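Local coordinates for Trypsin/chymotrypsin inhibitor (Alocasia macrorrhizos, PDB 5YCZ), which inhibits the serine proteases trypsin and alpha-chymotrypsin as a homodimeric Kunitz-type inhibitor of the beta-trefoil fold, at residues L12-A20 / P55-D66; V89-V99 / P111-R119. All coordinates share one frame; numbering follows the deposited sequence.

The two contacts follow one another along the chain, neither nested nor crossed: contact 1 is complete before contact 2 begins. From the N terminus, residues 12-20 enter the strand 18-22, and the chain runs through the strands 30-33 and 42-45 before 55-66 returns to close the first loop. After the strand 74-77, segment 89-99 makes a hairpin, and 111-119 comes back to it across a short connection, closing a second, smaller loop. Their centres lie about 16 Å apart, yet they touch: Glu61 of contact 1 forms a salt bridge with Arg115 of contact 2, and Leu56 packs on Trp90. Together they join successive parts of a beta-trefoil.

Contact 1 of 2, residues L12-A20 / P55-D66; sequences LQRGQLYYA and PLAFFPENADDD
Arg14 grips the carbonyl O of Asp65 with two nitrogens, side-on and close to the guanidinium plane, with NE 3.2 Å from Asp65 O and NH2 3.1 Å from it. The chain reaches there by running with CG anti to the backbone N (chi1 159°) and bending at chi3. NH2 adds a weak bond to Pro60 O, while Pro60 CD lies over one face of the guanidinium, 3.3 Å from NH2. The Asp66 carboxylate stands well out of this plane and contributes only a long ion pair. Two backbone bonds hold the base of the arginine: Arg14 N to Asp66 O, and Gly15 N to Phe58 O at 3.2 Å. A water joins Gln13 NE2 to the same Asp66 carbonyl.

Farther along, Tyr18 and Leu56 form an antiparallel hydrogen-bonded pair, in which Tyr18 N to Leu56 O and Leu56 N to Tyr18 O are both 2.8 Å. Next to it, CE1 of the Tyr19 ring meets CG of Pro55 at 3.4 Å. Tyr18 OH turns back to accept from Gln13 N, which ties the loop to its own strand. The predicted reactive bond joins Leu56 and Ala57, both buried here. Strand 55-60 lies between 18-22 and 74-77, while 176-180 pairs with 18-22 from beyond and its Phe178 meets the Phe58 ring.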
loop_
_atom_site.group_PDB
_atom_site.type_symbol
_atom_site.label_atom_id
_atom_site.label_comp_id
_atom_site.label_asym_id
_atom_site.label_seq_id
_atom_site.Cartn_x
_atom_site.Cartn_y
_atom_site.Cartn_z
ATOM N N LEU A 12 -16.537 -7.316 4.073
ATOM C CA LEU A 12 -15.138 -6.912 3.933
ATOM C C LEU A 12 -15.030 -6.024 2.708
ATOM O O LEU A 12 -14.971 -6.511 1.579
ATOM C CB LEU A 12 -14.216 -8.121 3.804
ATOM C CG LEU A 12 -13.287 -8.388 4.987
ATOM C CD1 LEU A 12 -14.104 -8.510 6.265
ATOM C CD2 LEU A 12 -12.423 -9.622 4.780
ATOM N N GLN A 13 -15.007 -4.721 2.925
ATOM C CA GLN A 13 -14.980 -3.819 1.788
ATOM C C GLN A 13 -13.626 -3.901 1.098
ATOM O O GLN A 13 -12.598 -4.136 1.731
ATOM C CB GLN A 13 -15.282 -2.392 2.236
ATOM C CG GLN A 13 -15.783 -1.488 1.130
ATOM C CD GLN A 13 -17.257 -1.144 1.283
ATOM O OE1 GLN A 13 -17.782 -1.105 2.401
ATOM N NE2 GLN A 13 -17.930 -0.882 0.158
ATOM N N ARG A 14 -13.637 -3.744 -0.217
ATOM C CA ARG A 14 -12.389 -3.729 -0.960
ATOM C C ARG A 14 -11.625 -2.451 -0.641
ATOM O O ARG A 14 -12.184 -1.350 -0.691
ATOM C CB ARG A 14 -12.658 -3.827 -2.457
ATOM C CG ARG A 14 -11.509 -3.324 -3.300
ATOM C CD ARG A 14 -11.931 -3.113 -4.738
ATOM N NE ARG A 14 -12.290 -4.375 -5.369
ATOM C CZ ARG A 14 -11.521 -5.020 -6.244
ATOM N NH1 ARG A 14 -10.331 -4.525 -6.594
ATOM N NH2 ARG A 14 -11.942 -6.168 -6.764
ATOM N N GLY A 15 -10.345 -2.602 -0.288
ATOM C CA GLY A 15 -9.464 -1.484 -0.073
ATOM C C GLY A 15 -9.496 -0.887 1.315
ATOM O O GLY A 15 -8.536 -0.210 1.692
ATOM N N GLN A 16 -10.565 -1.092 2.084
ATOM C CA GLN A 16 -10.582 -0.550 3.434
ATOM C C GLN A 16 -9.603 -1.313 4.331
ATOM O O GLN A 16 -9.157 -2.420 4.011
ATOM C CB GLN A 16 -11.991 -0.602 4.025
ATOM C CG GLN A 16 -13.077 -0.026 3.128
ATOM C CD GLN A 16 -12.858 1.423 2.771
ATOM O OE1 GLN A 16 -12.854 2.293 3.642
ATOM N NE2 GLN A 16 -12.686 1.697 1.479
ATOM N N LEU A 17 -9.277 -0.708 5.478
ATOM C CA LEU A 17 -8.224 -1.218 6.345
ATOM C C LEU A 17 -8.809 -2.118 7.416
ATOM O O LEU A 17 -9.733 -1.714 8.118
ATOM C CB LEU A 17 -7.468 -0.078 7.025
ATOM C CG LEU A 17 -6.883 1.057 6.205
ATOM C CD1 LEU A 17 -5.851 1.782 7.055
ATOM C CD2 LEU A 17 -6.278 0.529 4.934
ATOM N N TYR A 18 -8.228 -3.311 7.578
ATOM C CA TYR A 18 -8.645 -4.261 8.602
ATOM C C TYR A 18 -7.422 -4.879 9.271
ATOM O O TYR A 18 -6.450 -5.229 8.603
ATOM C CB TYR A 18 -9.508 -5.388 8.014
ATOM C CG TYR A 18 -10.762 -4.948 7.280
ATOM C CD1 TYR A 18 -10.694 -4.408 5.997
ATOM C CD2 TYR A 18 -12.020 -5.095 7.861
ATOM C CE1 TYR A 18 -11.843 -3.996 5.326
ATOM C CE2 TYR A 18 -13.159 -4.702 7.196
ATOM C CZ TYR A 18 -13.063 -4.150 5.938
ATOM O OH TYR A 18 -14.196 -3.754 5.284
ATOM N N TYR A 19 -7.477 -5.023 10.582
ATOM C CA TYR A 19 -6.452 -5.729 11.325
ATOM C C TYR A 19 -6.764 -7.224 11.343
ATOM O O TYR A 19 -7.919 -7.620 11.535
ATOM C CB TYR A 19 -6.381 -5.233 12.769
ATOM C CG TYR A 19 -5.982 -3.787 12.982
ATOM C CD1 TYR A 19 -4.822 -3.262 12.427
ATOM C CD2 TYR A 19 -6.752 -2.958 13.797
ATOM C CE1 TYR A 19 -4.464 -1.938 12.654
ATOM C CE2 TYR A 19 -6.397 -1.643 14.037
ATOM C CZ TYR A 19 -5.258 -1.136 13.462
ATOM O OH TYR A 19 -4.924 0.178 13.702
ATOM N N ALA A 20 -5.722 -8.054 11.193
ATOM C CA ALA A 20 -5.876 -9.511 11.242
ATOM C C ALA A 20 -5.549 -10.003 12.646
ATOM O O ALA A 20 -4.456 -10.487 12.924
ATOM C CB ALA A 20 -5.000 -10.192 10.198
ATOM N N PRO A 55 -2.379 -2.662 9.744
ATOM C CA PRO A 55 -3.589 -2.816 8.922
ATOM C C PRO A 55 -3.301 -3.489 7.587
ATOM O O PRO A 55 -2.290 -3.216 6.931
ATOM C CB PRO A 55 -4.065 -1.373 8.712
ATOM C CG PRO A 55 -3.345 -0.560 9.738
ATOM C CD PRO A 55 -2.043 -1.253 9.990
ATOM N N LEU A 56 -4.220 -4.354 7.180
ATOM C CA LEU A 56 -4.215 -4.966 5.866
ATOM C C LEU A 56 -5.388 -4.449 5.052
ATOM O O LEU A 56 -6.376 -3.942 5.590
ATOM C CB LEU A 56 -4.298 -6.490 5.971
ATOM C CG LEU A 56 -3.116 -7.137 6.679
ATOM C CD1 LEU A 56 -3.551 -8.397 7.364
ATOM C CD2 LEU A 56 -2.017 -7.434 5.678
ATOM N N ALA A 57 -5.271 -4.583 3.740
ATOM C CA ALA A 57 -6.394 -4.339 2.853
ATOM C C ALA A 57 -6.379 -5.402 1.771
ATOM O O ALA A 57 -5.314 -5.920 1.418
ATOM C CB ALA A 57 -6.349 -2.939 2.247
ATOM N N PHE A 58 -7.573 -5.734 1.264
ATOM C CA PHE A 58 -7.783 -6.857 0.360
ATOM C C PHE A 58 -8.374 -6.397 -0.962
ATOM O O PHE A 58 -9.159 -5.451 -1.021
ATOM C CB PHE A 58 -8.706 -7.881 0.971
ATOM C CG PHE A 58 -8.318 -8.264 2.347
ATOM C CD1 PHE A 58 -7.426 -9.300 2.557
ATOM C CD2 PHE A 58 -8.814 -7.565 3.437
ATOM C CE1 PHE A 58 -7.049 -9.652 3.836
ATOM C CE2 PHE A 58 -8.452 -7.903 4.717
ATOM C CZ PHE A 58 -7.564 -8.948 4.927
ATOM N N PHE A 59 -8.002 -7.111 -2.025
ATOM C CA PHE A 59 -8.313 -6.711 -3.392
ATOM C C PHE A 59 -8.742 -7.951 -4.162
ATOM O O PHE A 59 -7.892 -8.702 -4.665
ATOM C CB PHE A 59 -7.112 -6.036 -4.049
ATOM C CG PHE A 59 -6.694 -4.784 -3.351
ATOM C CD1 PHE A 59 -5.838 -4.835 -2.262
ATOM C CD2 PHE A 59 -7.196 -3.553 -3.757
ATOM C CE1 PHE A 59 -5.471 -3.662 -1.591
ATOM C CE2 PHE A 59 -6.844 -2.376 -3.102
ATOM C CZ PHE A 59 -5.975 -2.427 -2.021
ATOM N N PRO A 60 -10.047 -8.208 -4.259
ATOM C CA PRO A 60 -10.507 -9.382 -4.998
ATOM C C PRO A 60 -10.028 -9.305 -6.434
ATOM O O PRO A 60 -10.044 -8.238 -7.049
ATOM C CB PRO A 60 -12.030 -9.280 -4.911
ATOM C CG PRO A 60 -12.291 -8.331 -3.808
ATOM C CD PRO A 60 -11.169 -7.373 -3.815
ATOM N N GLU A 61 -9.567 -10.439 -6.958
ATOM C CA GLU A 61 -9.112 -10.451 -8.341
ATOM C C GLU A 61 -10.244 -10.141 -9.309
ATOM O O GLU A 61 -9.975 -9.692 -10.430
ATOM C CB GLU A 61 -8.492 -11.797 -8.693
ATOM C CG GLU A 61 -7.031 -11.919 -8.327
ATOM C CD GLU A 61 -6.303 -12.952 -9.182
ATOM O OE1 GLU A 61 -5.376 -12.559 -9.922
ATOM O OE2 GLU A 61 -6.656 -14.155 -9.107
ATOM N N ASN A 62 -11.498 -10.365 -8.900
ATOM C CA ASN A 62 -12.669 -10.046 -9.713
ATOM C C ASN A 62 -13.056 -8.595 -9.477
ATOM O O ASN A 62 -13.386 -8.217 -8.350
ATOM C CB ASN A 62 -13.840 -10.967 -9.374
ATOM C CG ASN A 62 -14.927 -10.956 -10.449
ATOM O OD1 ASN A 62 -15.324 -9.894 -10.938
ATOM N ND2 ASN A 62 -15.399 -12.142 -10.833
ATOM N N ALA A 63 -13.075 -7.802 -10.551
ATOM C CA ALA A 63 -13.126 -6.349 -10.410
ATOM C C ALA A 63 -14.496 -5.831 -9.966
ATOM O O ALA A 63 -14.579 -4.740 -9.385
ATOM C CB ALA A 63 -12.705 -5.695 -11.724
ATOM N N ASP A 64 -15.574 -6.576 -10.233
ATOM C CA ASP A 64 -16.923 -6.136 -9.868
ATOM C C ASP A 64 -17.293 -6.536 -8.458
ATOM O O ASP A 64 -18.256 -6.000 -7.901
ATOM C CB ASP A 64 -17.946 -6.723 -10.832
ATOM C CG ASP A 64 -17.467 -6.670 -12.272
ATOM O OD1 ASP A 64 -16.929 -5.628 -12.691
ATOM O OD2 ASP A 64 -17.553 -7.700 -12.963
ATOM N N ASP A 65 -16.571 -7.488 -7.894
ATOM C CA ASP A 65 -16.629 -7.713 -6.464
ATOM C C ASP A 65 -16.070 -6.494 -5.763
ATOM O O ASP A 65 -14.941 -6.074 -6.033
ATOM C CB ASP A 65 -15.821 -8.953 -6.082
ATOM C CG ASP A 65 -16.616 -10.236 -6.206
ATOM O OD1 ASP A 65 -17.657 -10.375 -5.524
ATOM O OD2 ASP A 65 -16.191 -11.110 -6.981
ATOM N N ASP A 66 -16.869 -5.898 -4.892
ATOM C CA ASP A 66 -16.388 -4.828 -4.036
ATOM C C ASP A 66 -16.487 -5.231 -2.580
ATOM O O ASP A 66 -16.246 -4.407 -1.690
ATOM C CB ASP A 66 -17.147 -3.532 -4.325
ATOM C CG ASP A 66 -16.792 -2.960 -5.682
ATOM O OD1 ASP A 66 -17.676 -2.940 -6.580
ATOM O OD2 ASP A 66 -15.605 -2.571 -5.852
HETATM O O HOH W 1 -16.455 -1.343 -1.906
#

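Contact 2 of 2, residues V89-V99 / P111-R119; sequences VWTFDREAGFV and PHNSRFAIR
Phe92 N donates a backbone hydrogen bond of 2.8 Å to Asn113 O, where the strand 91-93 meets the type I turn His112-Arg115. Two CA-H...O contacts accompany it, from Thr91 CA to the same Asn113 O and from Ser114 CA to Trp90 O, and the backbones lie close enough for the CA atoms of Thr91 and Ser114 to be 4.0 Å apart.

Among the side chains, the principle is an aromatic edge set on an aromatic face. The six-membered ring of Trp90 directs its edge at the face of Phe116 in a T-shaped stack, with planes at 87° and centroids 5.6 Å apart. Its CE3 sits above that face, offset toward the rim, while Trp90 CB touches Phe116 CE1 at 3.6 Å. With CG anti to the carbonyl carbon (chi1 -60°), Phe116 puts its ring against Trp90, and its CZ lies 4.1 Å from Val99 CG1. Ser114 CB packs against Trp90 O at 3.2 Å; Ser114 OG donates to Thr104 O and also accepts from a water, which is only weakly placed for Thr91 OG1.

Within the hairpin, Asp93 OD1 accepts from Glu95 N in an Asx turn. This hairpin, 91-93 with 98-100, and the strand 116-120 belong to the beta-trefoil of Kunitz-type inhibitors, whose core the Trp90-Phe116 pair helps to fill. The aromatic pair is covered by Ile76 of the strand 74-77 and Ile133 of 131-135, and Val43 of the strand 42-45 packs on both Trp90 and Val99.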
loop_
_atom_site.group_PDB
_atom_site.type_symbol
_atom_site.label_atom_id
_atom_site.label_comp_id
_atom_site.label_asym_id
_atom_site.label_seq_id
_atom_site.Cartn_x
_atom_site.Cartn_y
_atom_site.Cartn_z
ATOM N N VAL A 89 2.655 -6.024 -1.212
ATOM C CA VAL A 89 1.706 -7.054 -1.623
ATOM C C VAL A 89 2.264 -8.417 -1.234
ATOM O O VAL A 89 3.413 -8.737 -1.544
ATOM C CB VAL A 89 1.451 -6.984 -3.138
ATOM C CG1 VAL A 89 0.734 -8.210 -3.611
ATOM C CG2 VAL A 89 0.633 -5.774 -3.486
ATOM N N TRP A 90 1.445 -9.229 -0.566
ATOM C CA TRP A 90 1.875 -10.560 -0.176
ATOM C C TRP A 90 2.129 -11.419 -1.401
ATOM O O TRP A 90 1.373 -11.377 -2.375
ATOM C CB TRP A 90 0.810 -11.245 0.658
ATOM C CG TRP A 90 0.551 -10.713 1.987
ATOM C CD1 TRP A 90 0.887 -9.487 2.487
ATOM C CD2 TRP A 90 -0.135 -11.399 3.025
ATOM N NE1 TRP A 90 0.444 -9.374 3.781
ATOM C CE2 TRP A 90 -0.184 -10.537 4.133
ATOM C CE3 TRP A 90 -0.709 -12.669 3.125
ATOM C CZ2 TRP A 90 -0.777 -10.899 5.320
ATOM C CZ3 TRP A 90 -1.304 -13.032 4.298
ATOM C CH2 TRP A 90 -1.335 -12.153 5.391
ATOM N N THR A 91 3.163 -12.244 -1.325
ATOM C CA THR A 91 3.381 -13.268 -2.331
ATOM C C THR A 91 3.996 -14.454 -1.613
ATOM O O THR A 91 4.699 -14.292 -0.609
ATOM C CB THR A 91 4.271 -12.761 -3.485
ATOM O OG1 THR A 91 4.550 -13.824 -4.417
ATOM C CG2 THR A 91 5.576 -12.191 -2.939
ATOM N N PHE A 92 3.689 -15.648 -2.082
ATOM C CA PHE A 92 4.201 -16.836 -1.412
ATOM C C PHE A 92 5.494 -17.247 -2.090
ATOM O O PHE A 92 5.476 -17.689 -3.241
ATOM C CB PHE A 92 3.190 -17.978 -1.425
ATOM C CG PHE A 92 3.626 -19.149 -0.592
ATOM C CD1 PHE A 92 3.572 -19.083 0.790
ATOM C CD2 PHE A 92 4.116 -20.299 -1.190
ATOM C CE1 PHE A 92 3.985 -20.145 1.566
ATOM C CE2 PHE A 92 4.544 -21.363 -0.425
ATOM C CZ PHE A 92 4.476 -21.291 0.962
ATOM N N ASP A 93 6.614 -17.077 -1.389
ATOM C CA ASP A 93 7.913 -17.534 -1.884
ATOM C C ASP A 93 7.937 -19.047 -1.732
ATOM O O ASP A 93 8.019 -19.570 -0.616
ATOM C CB ASP A 93 9.049 -16.863 -1.113
ATOM C CG ASP A 93 10.466 -17.286 -1.601
ATOM O OD1 ASP A 93 10.598 -18.240 -2.394
ATOM O OD2 ASP A 93 11.466 -16.660 -1.172
ATOM N N ARG A 94 7.830 -19.764 -2.856
ATOM C CA ARG A 94 7.815 -21.223 -2.798
ATOM C C ARG A 94 9.180 -21.800 -2.457
ATOM O O ARG A 94 9.249 -22.926 -1.964
ATOM C CB ARG A 94 7.322 -21.820 -4.122
ATOM C CG ARG A 94 5.820 -21.669 -4.374
ATOM C CD ARG A 94 5.388 -22.429 -5.614
ATOM N NE ARG A 94 6.357 -22.260 -6.695
ATOM C CZ ARG A 94 6.184 -21.446 -7.733
ATOM N NH1 ARG A 94 7.130 -21.352 -8.668
ATOM N NH2 ARG A 94 5.069 -20.723 -7.830
ATOM N N GLU A 95 10.273 -21.073 -2.698
ATOM C CA GLU A 95 11.568 -21.616 -2.299
ATOM C C GLU A 95 11.737 -21.559 -0.788
ATOM O O GLU A 95 12.193 -22.531 -0.176
ATOM C CB GLU A 95 12.708 -20.874 -2.991
ATOM C CG GLU A 95 13.854 -21.775 -3.545
ATOM C CD GLU A 95 14.531 -22.770 -2.521
ATOM O OE1 GLU A 95 14.659 -22.485 -1.311
ATOM O OE2 GLU A 95 15.039 -23.835 -2.954
ATOM N N ALA A 96 11.356 -20.441 -0.164
ATOM C CA ALA A 96 11.510 -20.267 1.274
ATOM C C ALA A 96 10.355 -20.852 2.079
ATOM O O ALA A 96 10.540 -21.191 3.254
ATOM C CB ALA A 96 11.666 -18.786 1.615
ATOM N N GLY A 97 9.178 -20.992 1.488
ATOM C CA GLY A 97 8.090 -21.626 2.196
ATOM C C GLY A 97 7.279 -20.731 3.108
ATOM O O GLY A 97 6.490 -21.264 3.902
ATOM N N PHE A 98 7.428 -19.392 3.019
ATOM C CA PHE A 98 6.628 -18.448 3.808
ATOM C C PHE A 98 6.166 -17.305 2.909
ATOM O O PHE A 98 6.420 -17.296 1.709
ATOM C CB PHE A 98 7.384 -17.926 5.056
ATOM C CG PHE A 98 8.795 -17.425 4.794
ATOM C CD1 PHE A 98 9.014 -16.188 4.229
ATOM C CD2 PHE A 98 9.899 -18.170 5.177
ATOM C CE1 PHE A 98 10.311 -15.718 4.005
ATOM C CE2 PHE A 98 11.205 -17.696 4.961
ATOM C CZ PHE A 98 11.407 -16.477 4.371
ATOM N N VAL A 99 5.490 -16.321 3.494
ATOM C CA VAL A 99 4.930 -15.199 2.737
ATOM C C VAL A 99 5.866 -13.998 2.813
ATOM O O VAL A 99 6.270 -13.578 3.905
ATOM C CB VAL A 99 3.525 -14.833 3.236
ATOM C CG1 VAL A 99 2.981 -13.686 2.406
ATOM C CG2 VAL A 99 2.610 -16.052 3.161
ATOM N N PRO A 111 -0.481 -19.932 -12.983
ATOM C CA PRO A 111 -0.505 -19.764 -11.531
ATOM C C PRO A 111 0.303 -18.538 -11.139
ATOM O O PRO A 111 1.296 -18.204 -11.781
ATOM C CB PRO A 111 0.146 -21.054 -11.022
ATOM C CG PRO A 111 1.088 -21.422 -12.116
ATOM C CD PRO A 111 0.398 -21.038 -13.393
ATOM N N HIS A 112 -0.129 -17.860 -10.078
ATOM C CA HIS A 112 0.532 -16.634 -9.642
ATOM C C HIS A 112 0.572 -16.591 -8.124
ATOM O O HIS A 112 -0.473 -16.696 -7.475
ATOM C CB HIS A 112 -0.185 -15.398 -10.184
ATOM C CG HIS A 112 0.672 -14.177 -10.205
ATOM N ND1 HIS A 112 1.938 -14.173 -10.751
ATOM C CD2 HIS A 112 0.470 -12.935 -9.704
ATOM C CE1 HIS A 112 2.471 -12.972 -10.597
ATOM N NE2 HIS A 112 1.601 -12.201 -9.966
ATOM N N ASN A 113 1.762 -16.390 -7.564
ATOM C CA ASN A 113 1.976 -16.642 -6.141
ATOM C C ASN A 113 1.503 -15.520 -5.229
ATOM O O ASN A 113 1.622 -15.652 -4.001
ATOM C CB ASN A 113 3.449 -16.908 -5.876
ATOM C CG ASN A 113 3.873 -18.253 -6.367
ATOM O OD1 ASN A 113 4.925 -18.407 -7.005
ATOM N ND2 ASN A 113 3.045 -19.248 -6.090
ATOM N N SER A 114 0.984 -14.426 -5.768
ATOM C CA SER A 114 0.362 -13.426 -4.918
ATOM C C SER A 114 -1.145 -13.642 -4.757
ATOM O O SER A 114 -1.825 -12.780 -4.192
ATOM C CB SER A 114 0.645 -12.016 -5.454
ATOM O OG SER A 114 0.649 -11.986 -6.866
ATOM N N ARG A 115 -1.679 -14.771 -5.217
ATOM C CA ARG A 115 -3.112 -15.021 -5.140
ATOM C C ARG A 115 -3.436 -15.792 -3.866
ATOM O O ARG A 115 -2.986 -16.929 -3.678
ATOM C CB ARG A 115 -3.607 -15.784 -6.363
ATOM C CG ARG A 115 -3.785 -14.930 -7.600
ATOM C CD ARG A 115 -3.540 -15.779 -8.835
ATOM N NE ARG A 115 -3.866 -15.051 -10.050
ATOM C CZ ARG A 115 -3.596 -15.488 -11.277
ATOM N NH1 ARG A 115 -2.989 -16.651 -11.455
ATOM N NH2 ARG A 115 -3.915 -14.745 -12.326
ATOM N N PHE A 116 -4.238 -15.181 -3.009
ATOM C CA PHE A 116 -4.696 -15.822 -1.793
ATOM C C PHE A 116 -6.219 -15.876 -1.816
ATOM O O PHE A 116 -6.874 -15.124 -2.545
ATOM C CB PHE A 116 -4.189 -15.070 -0.552
ATOM C CG PHE A 116 -2.698 -15.002 -0.462
ATOM C CD1 PHE A 116 -1.980 -14.063 -1.202
ATOM C CD2 PHE A 116 -2.005 -15.884 0.344
ATOM C CE1 PHE A 116 -0.598 -14.002 -1.131
ATOM C CE2 PHE A 116 -0.620 -15.832 0.422
ATOM C CZ PHE A 116 0.089 -14.885 -0.309
ATOM N N ALA A 117 -6.777 -16.796 -1.030
ATOM C CA ALA A 117 -8.207 -16.835 -0.775
ATOM C C ALA A 117 -8.434 -16.937 0.723
ATOM O O ALA A 117 -7.559 -17.394 1.463
ATOM C CB ALA A 117 -8.880 -18.008 -1.486
ATOM N N ILE A 118 -9.611 -16.497 1.163
ATOM C CA ILE A 118 -10.031 -16.603 2.556
ATOM C C ILE A 118 -11.224 -17.543 2.662
ATOM O O ILE A 118 -12.148 -17.502 1.842
ATOM C CB ILE A 118 -10.382 -15.229 3.153
ATOM C CG1 ILE A 118 -9.187 -14.291 3.048
ATOM C CG2 ILE A 118 -10.814 -15.366 4.615
ATOM C CD1 ILE A 118 -9.579 -12.839 2.865
ATOM N N ARG A 119 -11.213 -18.366 3.701
ATOM C CA ARG A 119 -12.232 -19.374 3.939
ATOM C C ARG A 119 -12.567 -19.394 5.420
ATOM O O ARG A 119 -11.725 -19.062 6.258
ATOM C CB ARG A 119 -11.758 -20.768 3.493
ATOM C CG ARG A 119 -11.560 -20.895 2.001
ATOM C CD ARG A 119 -11.707 -22.336 1.524
ATOM N NE ARG A 119 -12.590 -22.416 0.361
ATOM C CZ ARG A 119 -12.190 -22.211 -0.889
ATOM N NH1 ARG A 119 -10.911 -21.917 -1.136
ATOM N NH2 ARG A 119 -13.066 -22.305 -1.889
HETATM O O HOH W 2 -1.132 -10.718 -2.567
HETATM O O HOH W 3 3.643 -12.480 -7.312
#